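Local structure of gene 2 protein (Enterobacteria phage Sf6, 5C12) at residues L182-A186 against V187-E191; V158-I161 against G162-F165; K224-N227 against N228-E232; F201-A205 against I206-M210. The protein is the large terminase subunit, here its metal-binding nuclease domain, which probably cuts the viral DNA during packaging. The protein carries 1 engineered substitution. All coordinates share one frame; numbering follows the deposited sequence.

Interaction 1 (L182-A186 against V187-E191); sequences LTYRA and VVHGE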
loop_
_atom_site.group_PDB
_atom_site.type_symbol
_atom_site.label_atom_id
_atom_site.label_comp_id
_atom_site.label_asym_id
_atom_site.label_seq_id
_atom_site.Cartn_x
_atom_site.Cartn_y
_atom_site.Cartn_z
ATOM N N LEU A 182 14.408 4.978 -3.900
ATOM C CA LEU A 182 14.769 5.864 -4.996
ATOM C C LEU A 182 14.499 7.337 -4.595
ATOM O O LEU A 182 15.262 8.250 -4.938
ATOM C CB LEU A 182 14.009 5.477 -6.263
ATOM C CG LEU A 182 14.607 5.807 -7.613
ATOM C CD1 LEU A 182 15.939 5.073 -7.795
ATOM C CD2 LEU A 182 13.603 5.418 -8.693
ATOM N N THR A 183 13.414 7.564 -3.860
ATOM C CA THR A 183 13.064 8.909 -3.386
ATOM C C THR A 183 14.102 9.411 -2.404
ATOM O O THR A 183 14.561 10.546 -2.500
ATOM C CB THR A 183 11.675 8.935 -2.743
ATOM O OG1 THR A 183 10.726 8.395 -3.663
ATOM C CG2 THR A 183 11.255 10.318 -2.454
ATOM N N TYR A 184 14.509 8.540 -1.491
ATOM C CA TYR A 184 15.584 8.866 -0.557
ATOM C C TYR A 184 16.869 9.249 -1.285
ATOM O O TYR A 184 17.517 10.226 -0.936
ATOM C CB TYR A 184 15.823 7.686 0.381
ATOM C CG TYR A 184 17.039 7.795 1.238
ATOM C CD1 TYR A 184 17.017 8.525 2.414
ATOM C CD2 TYR A 184 18.209 7.149 0.879
ATOM C CE1 TYR A 184 18.155 8.632 3.205
ATOM C CE2 TYR A 184 19.338 7.243 1.654
ATOM C CZ TYR A 184 19.308 7.984 2.804
ATOM O OH TYR A 184 20.448 8.055 3.566
ATOM N N ARG A 185 17.263 8.468 -2.283
ATOM C CA ARG A 185 18.491 8.765 -3.011
ATOM C C ARG A 185 18.383 10.100 -3.761
ATOM O O ARG A 185 19.340 10.842 -3.874
ATOM C CB ARG A 185 18.845 7.635 -3.972
ATOM C CG ARG A 185 19.170 6.303 -3.289
ATOM C CD ARG A 185 20.350 6.357 -2.324
ATOM N NE ARG A 185 21.606 6.746 -2.965
ATOM C CZ ARG A 185 22.797 6.672 -2.375
ATOM N NH1 ARG A 185 22.893 6.207 -1.137
ATOM N NH2 ARG A 185 23.888 7.044 -3.024
ATOM N N ALA A 186 17.198 10.422 -4.260
ATOM C CA ALA A 186 17.025 11.683 -4.959
ATOM C C ALA A 186 17.064 12.876 -3.999
ATOM O O ALA A 186 17.706 13.887 -4.273
ATOM C CB ALA A 186 15.695 11.668 -5.706
ATOM N N VAL A 187 16.375 12.737 -2.879
ATOM C CA VAL A 187 16.216 13.821 -1.915
ATOM C C VAL A 187 17.513 14.058 -1.136
ATOM O O VAL A 187 17.915 15.208 -0.916
ATOM C CB VAL A 187 15.076 13.512 -0.931
ATOM C CG1 VAL A 187 15.077 14.501 0.251
ATOM C CG2 VAL A 187 13.748 13.545 -1.643
ATOM N N VAL A 188 18.149 12.976 -0.703
ATOM C CA VAL A 188 19.281 13.065 0.230
ATOM C C VAL A 188 20.629 12.982 -0.482
ATOM O O VAL A 188 21.613 13.550 -0.019
ATOM C CB VAL A 188 19.187 11.976 1.335
ATOM C CG1 VAL A 188 20.364 12.028 2.282
ATOM C CG2 VAL A 188 17.876 12.111 2.115
ATOM N N HIS A 189 20.696 12.272 -1.608
ATOM C CA HIS A 189 21.954 12.123 -2.340
ATOM C C HIS A 189 21.979 12.819 -3.698
ATOM O O HIS A 189 22.955 12.718 -4.422
ATOM C CB HIS A 189 22.298 10.654 -2.511
ATOM C CG HIS A 189 22.560 9.950 -1.221
ATOM N ND1 HIS A 189 23.826 9.852 -0.678
ATOM C CD2 HIS A 189 21.724 9.333 -0.356
ATOM C CE1 HIS A 189 23.752 9.180 0.459
ATOM N NE2 HIS A 189 22.492 8.855 0.676
ATOM N N GLY A 190 20.905 13.520 -4.046
ATOM C CA GLY A 190 20.865 14.270 -5.292
ATOM C C GLY A 190 20.929 13.417 -6.552
ATOM O O GLY A 190 21.319 13.910 -7.611
ATOM N N GLU A 191 20.526 12.151 -6.443
ATOM C CA GLU A 191 20.510 11.233 -7.583
ATOM C C GLU A 191 19.171 11.261 -8.305
ATOM O O GLU A 191 18.128 10.875 -7.757
ATOM C CB GLU A 191 20.843 9.815 -7.140
ATOM C CG GLU A 191 22.269 9.704 -6.618
ATOM C CD GLU A 191 22.592 8.378 -5.977
ATOM O OE1 GLU A 191 21.703 7.520 -5.833
ATOM O OE2 GLU A 191 23.768 8.201 -5.588
HETATM O O HOH W 1 17.272 8.302 -7.075
#
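R185 grips E191 side-on. R185 NH2 is 2.8 Å from E191 OE2, and R185 NE is 3.0 Å from E191 OE1. Both bonds are nearly straight. Both oxygens lie near the guanidinium plane but are met from above the plane of their carboxylate. The arginine chain bends at chi2 and chi3, about -60° each, and this folds the guanidinium back over H189. There it lies flat on the imidazole, with centres 3.5 Å apart and planes 9° from parallel. The two groups stack without a hydrogen bond. Y184 presents a ring face to V188 CB, and its CE1 is 3.7 Å from V188 CG2. W28 meets the same tyrosine ring.

The residues sit at the C-terminal end of helix 168-189. V187 N still reaches T183 O (2.9 Å), and V188 N reaches Y184 O (2.8 Å). Beyond them the pattern loosens. H189 N and G190 N make only weak bonds, to R185 O and A186 O. G190 turns with positive phi, and E191 N then returns to R185 O at 3.1 Å. A water gives protons to L182 O and E191 O. T183 OG1 is taken up by R179 O and L199 N.

The helix end is thus closed by backbone, water and salt bridge together. The arginine charge flat against the imidazole may disfavour a second charge on H189, though E191 offsets part of it.

Interaction 2 (V158-I161 against G162-F165); sequences VRTI and GDVF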
loop_
_atom_site.group_PDB
_atom_site.type_symbol
_atom_site.label_atom_id
_atom_site.label_comp_id
_atom_site.label_asym_id
_atom_site.label_seq_id
_atom_site.Cartn_x
_atom_site.Cartn_y
_atom_site.Cartn_z
ATOM N N VAL A 158 17.307 -13.953 -17.488
ATOM C CA VAL A 158 16.407 -15.100 -17.538
ATOM C C VAL A 158 15.551 -15.142 -16.266
ATOM O O VAL A 158 14.685 -16.004 -16.112
ATOM C CB VAL A 158 17.201 -16.424 -17.714
ATOM C CG1 VAL A 158 17.937 -16.791 -16.432
ATOM C CG2 VAL A 158 16.285 -17.560 -18.159
ATOM N N ARG A 159 15.792 -14.189 -15.369
ATOM C CA ARG A 159 15.077 -14.122 -14.094
ATOM C C ARG A 159 13.785 -13.319 -14.199
ATOM O O ARG A 159 13.799 -12.164 -14.607
ATOM C CB ARG A 159 15.983 -13.503 -13.050
ATOM C CG ARG A 159 15.392 -13.437 -11.674
ATOM C CD ARG A 159 16.471 -13.063 -10.671
ATOM N NE ARG A 159 17.564 -14.034 -10.659
ATOM C CZ ARG A 159 18.770 -13.803 -10.144
ATOM N NH1 ARG A 159 19.049 -12.627 -9.595
ATOM N NH2 ARG A 159 19.704 -14.746 -10.179
ATOM N N THR A 160 12.673 -13.938 -13.813
ATOM C CA THR A 160 11.352 -13.328 -13.938
ATOM C C THR A 160 10.815 -12.802 -12.615
ATOM O O THR A 160 11.352 -13.089 -11.544
ATOM C CB THR A 160 10.305 -14.321 -14.499
ATOM O OG1 THR A 160 10.049 -15.371 -13.555
ATOM C CG2 THR A 160 10.752 -14.922 -15.815
ATOM N N ILE A 161 9.751 -12.017 -12.691
ATOM C CA ILE A 161 9.131 -11.462 -11.509
ATOM C C ILE A 161 8.760 -12.597 -10.553
ATOM O O ILE A 161 8.930 -12.464 -9.346
ATOM C CB ILE A 161 7.891 -10.600 -11.889
ATOM C CG1 ILE A 161 8.357 -9.331 -12.600
ATOM C CG2 ILE A 161 7.052 -10.246 -10.685
ATOM C CD1 ILE A 161 7.223 -8.467 -13.069
ATOM N N GLY A 162 8.273 -13.706 -11.093
ATOM C CA GLY A 162 7.869 -14.846 -10.289
ATOM C C GLY A 162 9.030 -15.582 -9.641
ATOM O O GLY A 162 8.834 -16.281 -8.639
ATOM N N ASP A 163 10.222 -15.463 -10.214
ATOM C CA ASP A 163 11.417 -16.037 -9.596
ATOM C C ASP A 163 11.839 -15.206 -8.380
ATOM O O ASP A 163 12.471 -15.730 -7.477
ATOM C CB ASP A 163 12.590 -16.055 -10.559
ATOM C CG ASP A 163 12.431 -17.055 -11.676
ATOM O OD1 ASP A 163 12.378 -18.274 -11.402
ATOM O OD2 ASP A 163 12.430 -16.617 -12.845
ATOM N N VAL A 164 11.524 -13.920 -8.388
ATOM C CA VAL A 164 12.025 -12.992 -7.381
ATOM C C VAL A 164 11.076 -12.867 -6.184
ATOM O O VAL A 164 11.516 -12.900 -5.034
ATOM C CB VAL A 164 12.276 -11.605 -8.002
ATOM C CG1 VAL A 164 12.624 -10.585 -6.901
ATOM C CG2 VAL A 164 13.388 -11.695 -9.035
ATOM N N PHE A 165 9.778 -12.745 -6.449
ATOM C CA PHE A 165 8.784 -12.534 -5.393
ATOM C C PHE A 165 7.923 -13.768 -5.207
ATOM O O PHE A 165 7.472 -14.364 -6.181
ATOM C CB PHE A 165 7.850 -11.391 -5.751
ATOM C CG PHE A 165 8.551 -10.090 -5.966
ATOM C CD1 PHE A 165 9.139 -9.415 -4.903
ATOM C CD2 PHE A 165 8.631 -9.540 -7.234
ATOM C CE1 PHE A 165 9.786 -8.226 -5.112
ATOM C CE2 PHE A 165 9.264 -8.334 -7.437
ATOM C CZ PHE A 165 9.850 -7.684 -6.381
HETATM O O HOH W 2 12.827 -18.395 -14.800
#
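T160, the N-cap, and D163 form a capping box at the start of the short helix 161-164. T160 OG1 sits between the backbone N and the carbonyl carbon, chi1 68°, which puts it within reach of D163 N and OD2. D163 has CG beside its own N, chi1 -71°, which swings the carboxylate back over T160. OD2 then takes two bonds from the same residue. T160 N reaches D163 OD2 at 2.9 Å on its anti lone pair. T160 OG1 donates to D163 OD2 at 2.8 Å from well above the carboxylate plane. In return, D163 N makes a weak bond to T160 OG1 (3.3 Å). A water adds a third donor to OD2.

Two apolar contacts accompany the box. R159 CG lies 3.7 Å from V164 CG2, the side chains crossing at about a right angle. I161 CG2 comes to the edge of the F165 ring, 3.9 Å from CD2. I161 O accepts from F165 N, 3.0 Å away, and from V164 N. P136 and Q171 also pack on I161 and F165.

With three donors on one oxygen, the D163 carboxylate probably stays ionised. That charge would also interact favourably with the helix dipole.

Interaction 3 (K224-N227 against N228-E232); sequences KFNN and NGKLE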
loop_
_atom_site.group_PDB
_atom_site.type_symbol
_atom_site.label_atom_id
_atom_site.label_comp_id
_atom_site.label_asym_id
_atom_site.label_seq_id
_atom_site.Cartn_x
_atom_site.Cartn_y
_atom_site.Cartn_z
ATOM N N LYS A 224 10.973 -12.737 5.594
ATOM C CA LYS A 224 11.132 -14.003 6.308
ATOM C C LYS A 224 11.837 -14.995 5.399
ATOM O O LYS A 224 11.778 -14.856 4.175
ATOM C CB LYS A 224 9.782 -14.580 6.743
ATOM C CG LYS A 224 8.983 -15.151 5.602
ATOM C CD LYS A 224 7.633 -15.712 6.021
ATOM C CE LYS A 224 7.786 -16.983 6.804
ATOM N NZ LYS A 224 6.471 -17.643 6.972
ATOM N N PHE A 225 12.456 -15.997 6.011
ATOM C CA PHE A 225 13.148 -17.072 5.306
ATOM C C PHE A 225 12.218 -17.739 4.312
ATOM O O PHE A 225 11.070 -18.048 4.635
ATOM C CB PHE A 225 13.622 -18.151 6.288
ATOM C CG PHE A 225 14.616 -17.675 7.304
ATOM C CD1 PHE A 225 15.594 -16.749 6.970
ATOM C CD2 PHE A 225 14.579 -18.172 8.605
ATOM C CE1 PHE A 225 16.515 -16.320 7.919
ATOM C CE2 PHE A 225 15.495 -17.749 9.554
ATOM C CZ PHE A 225 16.464 -16.821 9.211
ATOM N N ASN A 226 12.736 -17.996 3.113
ATOM C CA ASN A 226 11.979 -18.683 2.082
ATOM C C ASN A 226 12.767 -19.850 1.456
ATOM O O ASN A 226 13.877 -19.660 0.978
ATOM C CB ASN A 226 11.590 -17.683 1.004
ATOM C CG ASN A 226 10.835 -18.324 -0.119
ATOM O OD1 ASN A 226 11.430 -18.875 -1.047
ATOM N ND2 ASN A 226 9.518 -18.280 -0.039
ATOM N N ASN A 227 12.192 -21.050 1.449
ATOM C CA ASN A 227 12.941 -22.231 1.036
ATOM C C ASN A 227 13.120 -22.390 -0.481
ATOM O O ASN A 227 13.749 -23.344 -0.940
ATOM C CB ASN A 227 12.324 -23.503 1.636
ATOM C CG ASN A 227 10.891 -23.745 1.187
ATOM O OD1 ASN A 227 10.386 -23.103 0.265
ATOM N ND2 ASN A 227 10.232 -24.705 1.833
ATOM N N ASN A 228 12.601 -21.441 -1.258
ATOM C CA ASN A 228 12.831 -21.435 -2.694
ATOM C C ASN A 228 13.607 -20.211 -3.153
ATOM O O ASN A 228 13.684 -19.929 -4.337
ATOM C CB ASN A 228 11.515 -21.506 -3.438
ATOM C CG ASN A 228 10.798 -22.789 -3.163
ATOM O OD1 ASN A 228 11.363 -23.865 -3.320
ATOM N ND2 ASN A 228 9.548 -22.681 -2.697
ATOM N N GLY A 229 14.179 -19.495 -2.193
ATOM C CA GLY A 229 15.008 -18.349 -2.521
ATOM C C GLY A 229 14.262 -17.133 -3.010
ATOM O O GLY A 229 14.843 -16.257 -3.665
ATOM N N LYS A 230 12.970 -17.053 -2.715
ATOM C CA LYS A 230 12.165 -15.933 -3.158
ATOM C C LYS A 230 11.994 -14.935 -2.022
ATOM O O LYS A 230 12.155 -15.286 -0.850
ATOM C CB LYS A 230 10.791 -16.409 -3.610
ATOM C CG LYS A 230 10.809 -17.343 -4.814
ATOM C CD LYS A 230 9.359 -17.674 -5.191
ATOM C CE LYS A 230 9.258 -18.766 -6.196
ATOM N NZ LYS A 230 7.840 -19.222 -6.318
ATOM N N LEU A 231 11.687 -13.696 -2.379
ATOM C CA LEU A 231 11.385 -12.679 -1.380
ATOM C C LEU A 231 9.988 -12.962 -0.848
ATOM O O LEU A 231 9.029 -13.106 -1.608
ATOM C CB LEU A 231 11.479 -11.274 -1.975
ATOM C CG LEU A 231 12.897 -10.840 -2.365
ATOM C CD1 LEU A 231 12.844 -9.508 -3.098
ATOM C CD2 LEU A 231 13.832 -10.790 -1.175
ATOM N N GLU A 232 9.876 -13.025 0.469
ATOM C CA GLU A 232 8.614 -13.281 1.121
ATOM C C GLU A 232 8.617 -12.495 2.432
ATOM O O GLU A 232 9.667 -12.340 3.054
ATOM C CB GLU A 232 8.439 -14.777 1.392
ATOM C CG GLU A 232 7.068 -15.142 1.926
ATOM C CD GLU A 232 6.903 -16.627 2.232
ATOM O OE1 GLU A 232 7.852 -17.423 2.036
ATOM O OE2 GLU A 232 5.804 -16.986 2.711
HETATM O O HOH W 3 12.504 -13.758 1.707
HETATM O O HOH W 4 8.282 -19.264 3.848
HETATM O O HOH W 5 8.126 -20.172 -1.548
#
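K224 N bonds to E232 O at 2.9 Å and closes the base of a loop between helices 208-218 and 236-243. Neither segment is regular helix or strand. At the far end N226 to G229 form a type I beta turn, with G229 N on N226 O at 3.2 Å. G229 leaves the turn with positive phi.

N226 is the centre of the loop. Its CG stands anti to the backbone N, chi1 178°, which sends the amide into the loop. N226 OD1 accepts from N228 N at 2.8 Å, closing an Asx turn, and from K230 N at 2.9 Å. The two donors come from opposite faces of the amide plane, so OD1 is clamped between them. The other end of the amide, N226 ND2, donates to E232 OE1, also at 2.8 Å, with the oxygen close to the amide plane. The amide and carboxylate planes are turned 71° against each other. A water takes the second proton of ND2 and links it to N228 ND2.

E232 reaches N226 through an extended chain and is buried. OE1 also accepts from a water that bridges to F225 O, while OE2 makes a salt bridge to R166. K224 lays its CD 4.0 Å from E232 CD, but its ammonium goes to E238. K224 NZ stays 4.4 Å from E232 OE2, too long for a salt bridge.

One asparagine side chain therefore satisfies two backbone N-H groups and helps to hold a buried carboxylate. R166, and more weakly K224 nearby, would probably keep that carboxylate ionised.

Interaction 4 (F201-A205 against I206-M210); sequences FDKEA and IGEKM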
loop_
_atom_site.group_PDB
_atom_site.type_symbol
_atom_site.label_atom_id
_atom_site.label_comp_id
_atom_site.label_asym_id
_atom_site.label_seq_id
_atom_site.Cartn_x
_atom_site.Cartn_y
_atom_site.Cartn_z
ATOM N N PHE A 201 5.046 11.651 0.392
ATOM C CA PHE A 201 3.932 11.823 1.306
ATOM C C PHE A 201 3.552 13.298 1.448
ATOM O O PHE A 201 4.341 14.106 1.887
ATOM C CB PHE A 201 4.248 11.224 2.681
ATOM C CG PHE A 201 4.569 9.763 2.624
ATOM C CD1 PHE A 201 3.554 8.835 2.508
ATOM C CD2 PHE A 201 5.886 9.330 2.681
ATOM C CE1 PHE A 201 3.854 7.482 2.422
ATOM C CE2 PHE A 201 6.186 7.994 2.590
ATOM C CZ PHE A 201 5.168 7.066 2.479
ATOM N N ASP A 202 2.350 13.658 1.052
ATOM C CA ASP A 202 1.887 15.032 1.227
ATOM C C ASP A 202 1.506 15.236 2.691
ATOM O O ASP A 202 0.390 14.921 3.106
ATOM C CB ASP A 202 0.724 15.299 0.289
ATOM C CG ASP A 202 0.306 16.755 0.267
ATOM O OD1 ASP A 202 0.503 17.467 1.270
ATOM O OD2 ASP A 202 -0.253 17.177 -0.760
ATOM N N LYS A 203 2.446 15.746 3.478
ATOM C CA LYS A 203 2.274 15.801 4.912
ATOM C C LYS A 203 1.090 16.682 5.315
ATOM O O LYS A 203 0.333 16.322 6.214
ATOM C CB LYS A 203 3.559 16.294 5.599
ATOM C CG LYS A 203 3.448 16.359 7.131
ATOM C CD LYS A 203 4.774 16.691 7.791
ATOM C CE LYS A 203 4.647 16.639 9.308
ATOM N NZ LYS A 203 5.938 16.916 9.992
ATOM N N GLU A 204 0.908 17.815 4.644
ATOM C CA GLU A 204 -0.200 18.701 4.978
ATOM C C GLU A 204 -1.543 18.030 4.709
ATOM O O GLU A 204 -2.469 18.167 5.495
ATOM C CB GLU A 204 -0.119 20.001 4.188
ATOM C CG GLU A 204 -1.149 21.030 4.628
ATOM C CD GLU A 204 -1.016 22.347 3.889
ATOM O OE1 GLU A 204 0.128 22.820 3.723
ATOM O OE2 GLU A 204 -2.057 22.902 3.469
ATOM N N ALA A 205 -1.630 17.282 3.608
ATOM C CA ALA A 205 -2.883 16.627 3.237
ATOM C C ALA A 205 -3.175 15.452 4.154
ATOM O O ALA A 205 -4.322 15.220 4.545
ATOM C CB ALA A 205 -2.815 16.149 1.767
ATOM N N ILE A 206 -2.140 14.692 4.485
ATOM C CA ILE A 206 -2.321 13.453 5.221
ATOM C C ILE A 206 -2.522 13.733 6.702
ATOM O O ILE A 206 -3.314 13.077 7.372
ATOM C CB ILE A 206 -1.101 12.542 5.075
ATOM C CG1 ILE A 206 -0.988 12.013 3.635
ATOM C CG2 ILE A 206 -1.171 11.405 6.069
ATOM C CD1 ILE A 206 0.345 11.361 3.336
ATOM N N GLY A 207 -1.764 14.694 7.199
ATOM C CA GLY A 207 -1.762 15.026 8.620
ATOM C C GLY A 207 -0.601 14.339 9.308
ATOM O O GLY A 207 -0.313 13.168 9.056
ATOM N N GLU A 208 0.061 15.061 10.195
ATOM C CA GLU A 208 1.240 14.551 10.876
ATOM C C GLU A 208 0.961 13.280 11.693
ATOM O O GLU A 208 1.743 12.335 11.663
ATOM C CB GLU A 208 1.810 15.640 11.789
ATOM C CG GLU A 208 3.186 15.331 12.297
ATOM C CD GLU A 208 3.810 16.517 13.006
ATOM O OE1 GLU A 208 3.044 17.334 13.559
ATOM O OE2 GLU A 208 5.053 16.630 12.996
ATOM N N LYS A 209 -0.145 13.268 12.420
ATOM C CA LYS A 209 -0.459 12.163 13.333
ATOM C C LYS A 209 -0.611 10.854 12.555
ATOM O O LYS A 209 -0.000 9.840 12.899
ATOM C CB LYS A 209 -1.743 12.480 14.104
ATOM C CG LYS A 209 -2.347 11.328 14.869
ATOM C CD LYS A 209 -1.685 11.116 16.203
ATOM C CE LYS A 209 -2.658 10.472 17.184
ATOM N NZ LYS A 209 -1.982 10.055 18.441
ATOM N N MET A 210 -1.411 10.883 11.505
ATOM C CA MET A 210 -1.615 9.677 10.718
ATOM C C MET A 210 -0.351 9.284 9.950
ATOM O O MET A 210 -0.087 8.098 9.733
ATOM C CB MET A 210 -2.823 9.823 9.768
ATOM C CG MET A 210 -4.198 9.824 10.464
ATOM S SD MET A 210 -4.390 8.443 11.608
ATOM C CE MET A 210 -4.181 7.069 10.530
#
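I206 packs back against F201 and D202 where a short helix, 203-206, meets helix 208-218 at G207. This junction follows strand 200-201, at one margin of the central mixed sheet of this RNase H-like nuclease domain.

The tight side is mostly apolar. I206 has CG1 beside its backbone N, chi1 -69°, and this carries CD1 back toward the strand. I206 CD1 comes 4.0 Å from F201 CB and lies at the edge of that phenylalanine's ring. I206 CG1 also lies 3.3 Å from the backbone carbonyl D202 O. V71 and L211 pack on the same isoleucine. F201 in turn meets F215 edge-to-face and touches L254 and L29. F201 and I206 are both buried.

The backbone joins this core to the surface. D202 is the N-cap of the short helix, and its OD1 accepts from A205 N at 3.2 Å from well above the carboxylate plane. I206 N bonds to D202 O at 2.9 Å. G207 N bonds to K203 O at 2.8 Å. G207 then leaves helical angles at phi 97°, psi 138°, angles that suit glycine. It is also the N-cap of helix 208-218.

The solvent side is looser and polar. K203 and E208 run side by side in extended form across the junction. The end of K203 lies alongside E208, with K203 CE 3.6 Å from E208 CG. K203 NZ makes a salt bridge to E208 OE2, 3.1 Å long, from above the carboxylate plane.

How the interactions relate
Along the chain the order is interaction 2, 1, 4, 3. Interaction 2 starts the short helix 161-164, which precedes helix 168-189, and interaction 1 ends that longer helix. Their centres lie 27 Å apart. Interaction 4 follows at the sheet margin and opens helix 208-218, while interaction 3 lies in the loop after it. Only interactions 2 and 3 touch. Their centres are 12 Å apart, and V164 O probably accepts from L231 N at 2.8 Å, with K230 packed beside it. Interaction 4 is across the chain's centre from both, its centre about 35 Å from that of interaction 2. All four shape helix ends and loops away from the magnesium site.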